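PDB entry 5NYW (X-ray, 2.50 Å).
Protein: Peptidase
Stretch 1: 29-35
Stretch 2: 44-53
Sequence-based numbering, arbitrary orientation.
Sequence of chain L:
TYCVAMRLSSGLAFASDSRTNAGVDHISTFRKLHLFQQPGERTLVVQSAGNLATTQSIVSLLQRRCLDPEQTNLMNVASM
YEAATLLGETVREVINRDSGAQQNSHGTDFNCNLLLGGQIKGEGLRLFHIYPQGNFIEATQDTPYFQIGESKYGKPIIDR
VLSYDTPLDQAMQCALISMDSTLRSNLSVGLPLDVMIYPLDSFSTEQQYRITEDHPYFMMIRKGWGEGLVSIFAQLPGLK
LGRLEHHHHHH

Stretch 1 29-35: TFRKLHL
Stretch 2 (44-53) LVVQSAGNLA

The contact is a short antiparallel ladder with a hydrophobic clasp at one end. Strand 33-35 runs against strand 44-50 at 155° between their N-to-C directions, the axes approaching to 4.9 Å, and together the stretches bury 509 Å². Leu33 faces Gln47 and Leu35 faces Val45 as non-hydrogen-bonded pairs, with CA atoms 4.7 and 5.0 Å apart; His34 and Val46 form the hydrogen-bonded pair between them, CA to CA 5.3 Å. Backbone angles are extended, near -120/130 through 44-47 and -141/113, -121/151 and -117/139 for Leu33, His34 and Leu35.

Lys32 covers the most surface, and its backbone does much of the joining. At phi/psi -120/22 it departs from the extended form just before the strand, yet its O accepts from Ser48 N at 3.2 Å and lies 3.2 Å from Gln47 CA in a CA-H...O contact. Its CA-to-CB bond runs sideways, with chi angles m, t, t, m; Lys32 CB lies 3.6 Å from Ser48 O, and NZ is hydrogen-bonded elsewhere in the structure; a long chain with a polar tip suits this buried place. Ser48, chi1 m, brings a small side chain to the same rung. The next rung is reciprocal: His34 N to Val46 O is 3.0 Å and Val46 N to His34 O is 3.1 Å, both nearly straight. His34 O also meets Val45 CA at 3.6 Å.

Side chains alternate between faces. Leu33 (t, t), Leu35 (m, t), Val45 (t) and Gln47 (m, t, chi3 -65°) share one; Val45 is the hub, with CG1 4.0 Å from Leu33 CG and CG2 3.7 Å from Leu35 CD2. Its branched CB sends a methyl to each leucine. His34 (m, chi2 -91°) and Val46 (t) occupy the other face. The His34 ring folds back so that NE2 donates to Arg31 O at 3.1 Å, while Arg31, whose CA-to-CB bond points away from the second stretch, donates from NH1 to Leu33 O at 2.8 Å; these bonds link Arg31 to His34 and Leu33 within the first stretch.

Leu52, second in area covered, closes the far end. Gly50, at 94/-156, takes a backbone conformation that itself calls for glycine, and Asn51 (t) follows as the N-cap of the helix that Leu52 enters at -62/-40. The CA-to-CB bonds of Leu52 (t, p) and Phe30 (m, chi2 -73°) each point toward the other stretch. Leu52 CD2 sits over the ring face, 3.7 Å from the centroid of the Phe30 ring and 3.4 Å from Phe30 CE2, a CH-pi contact in which a flat aromatic surface receives a methyl.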

# COMPACT_ATOMS: atom_id res chain seq x y z
N THR L 29 -13.65 44.86 -2.45
CA THR L 29 -12.79 45.34 -1.37
C THR L 29 -12.97 44.44 -0.16
O THR L 29 -14.07 44.31 0.32
CB THR L 29 -13.14 46.78 -0.94
OG1 THR L 29 -13.08 47.66 -2.06
CG2 THR L 29 -12.24 47.25 0.21
N PHE L 30 -11.88 43.86 0.33
CA PHE L 30 -11.87 43.04 1.54
C PHE L 30 -10.65 43.42 2.37
O PHE L 30 -9.59 43.72 1.82
CB PHE L 30 -11.83 41.56 1.17
CG PHE L 30 -13.16 41.00 0.74
CD1 PHE L 30 -14.16 40.77 1.67
CD2 PHE L 30 -13.42 40.79 -0.60
CE1 PHE L 30 -15.38 40.26 1.28
CE2 PHE L 30 -14.65 40.29 -1.01
CZ PHE L 30 -15.63 40.03 -0.07
N ARG L 31 -10.81 43.46 3.69
CA ARG L 31 -9.68 43.83 4.55
C ARG L 31 -8.64 42.68 4.64
O ARG L 31 -9.00 41.52 4.83
CB ARG L 31 -10.20 44.27 5.91
CG ARG L 31 -9.15 44.78 6.87
CD ARG L 31 -9.82 45.58 7.95
NE ARG L 31 -10.87 44.79 8.58
CZ ARG L 31 -10.69 44.02 9.64
NH1 ARG L 31 -9.48 43.94 10.20
NH2 ARG L 31 -11.70 43.33 10.14
N LYS L 32 -7.36 43.04 4.51
CA LYS L 32 -6.24 42.09 4.45
C LYS L 32 -5.24 42.33 5.59
O LYS L 32 -4.06 41.98 5.52
CB LYS L 32 -5.53 42.19 3.09
CG LYS L 32 -6.41 41.85 1.88
CD LYS L 32 -5.69 42.05 0.56
CE LYS L 32 -6.60 41.77 -0.63
NZ LYS L 32 -7.12 40.36 -0.70
N LEU L 33 -5.74 42.98 6.63
CA LEU L 33 -4.97 43.22 7.83
C LEU L 33 -5.90 43.05 9.04
O LEU L 33 -6.82 43.84 9.25
CB LEU L 33 -4.32 44.60 7.80
CG LEU L 33 -3.25 44.93 8.85
CD1 LEU L 33 -2.37 46.03 8.29
CD2 LEU L 33 -3.85 45.37 10.20
N HIS L 34 -5.66 42.01 9.85
CA HIS L 34 -6.53 41.73 10.98
C HIS L 34 -5.73 41.76 12.27
O HIS L 34 -4.53 41.49 12.26
CB HIS L 34 -7.23 40.39 10.77
CG HIS L 34 -8.21 40.40 9.64
ND1 HIS L 34 -9.54 40.72 9.81
CD2 HIS L 34 -8.05 40.20 8.31
CE1 HIS L 34 -10.16 40.67 8.65
NE2 HIS L 34 -9.28 40.37 7.72
N LEU L 35 -6.39 42.12 13.37
CA LEU L 35 -5.67 42.38 14.63
C LEU L 35 -6.04 41.43 15.76
O LEU L 35 -7.21 41.14 15.97
CB LEU L 35 -5.92 43.81 15.11
CG LEU L 35 -5.20 44.97 14.44
CD1 LEU L 35 -5.77 46.27 14.99
CD2 LEU L 35 -3.71 44.90 14.66
N LEU L 44 -0.86 40.98 17.94
CA LEU L 44 -0.54 40.14 16.79
C LEU L 44 -1.29 40.61 15.53
O LEU L 44 -2.50 40.87 15.58
CB LEU L 44 -0.88 38.69 17.08
CG LEU L 44 0.14 37.82 17.81
CD1 LEU L 44 0.49 38.36 19.19
CD2 LEU L 44 -0.40 36.40 17.91
N VAL L 45 -0.55 40.72 14.43
CA VAL L 45 -1.09 41.14 13.14
C VAL L 45 -1.00 40.03 12.10
O VAL L 45 0.07 39.44 11.91
CB VAL L 45 -0.35 42.39 12.59
CG1 VAL L 45 -0.89 42.78 11.21
CG2 VAL L 45 -0.49 43.54 13.56
N VAL L 46 -2.11 39.76 11.43
CA VAL L 46 -2.14 38.77 10.36
C VAL L 46 -2.52 39.41 9.03
O VAL L 46 -3.55 40.07 8.93
CB VAL L 46 -3.14 37.65 10.67
CG1 VAL L 46 -3.20 36.67 9.51
CG2 VAL L 46 -2.76 36.92 11.96
N GLN L 47 -1.70 39.21 8.00
CA GLN L 47 -2.03 39.77 6.69
C GLN L 47 -2.32 38.68 5.66
O GLN L 47 -1.63 37.66 5.62
CB GLN L 47 -0.89 40.66 6.20
CG GLN L 47 -0.77 41.97 6.96
CD GLN L 47 0.55 42.67 6.68
OE1 GLN L 47 1.62 42.15 7.01
NE2 GLN L 47 0.49 43.83 6.04
N SER L 48 -3.31 38.93 4.80
CA SER L 48 -3.79 37.88 3.90
C SER L 48 -3.56 38.18 2.43
O SER L 48 -3.75 39.31 1.96
CB SER L 48 -5.28 37.62 4.11
OG SER L 48 -5.57 37.25 5.44
N ALA L 49 -3.19 37.11 1.74
CA ALA L 49 -3.05 37.05 0.30
C ALA L 49 -3.41 35.65 -0.20
O ALA L 49 -3.38 34.69 0.55
CB ALA L 49 -1.66 37.40 -0.11
N GLY L 50 -3.77 35.55 -1.46
CA GLY L 50 -4.13 34.28 -2.04
C GLY L 50 -5.63 34.12 -1.96
O GLY L 50 -6.34 35.12 -1.84
N ASN L 51 -6.08 32.87 -1.96
CA ASN L 51 -7.50 32.55 -2.01
C ASN L 51 -8.30 33.18 -0.85
O ASN L 51 -8.05 32.90 0.33
CB ASN L 51 -7.68 31.02 -2.02
CG ASN L 51 -9.11 30.62 -2.31
OD1 ASN L 51 -10.00 30.85 -1.49
ND2 ASN L 51 -9.34 29.98 -3.45
N LEU L 52 -9.26 34.02 -1.20
CA LEU L 52 -10.06 34.73 -0.21
C LEU L 52 -10.85 33.77 0.67
O LEU L 52 -10.97 34.00 1.87
CB LEU L 52 -11.01 35.73 -0.89
CG LEU L 52 -11.90 36.53 0.06
CD1 LEU L 52 -11.10 37.42 0.98
CD2 LEU L 52 -12.92 37.34 -0.71
N ALA L 53 -11.40 32.71 0.08
CA ALA L 53 -12.15 31.70 0.85
C ALA L 53 -11.25 31.04 1.92
O ALA L 53 -11.69 30.80 3.05
CB ALA L 53 -12.75 30.63 -0.08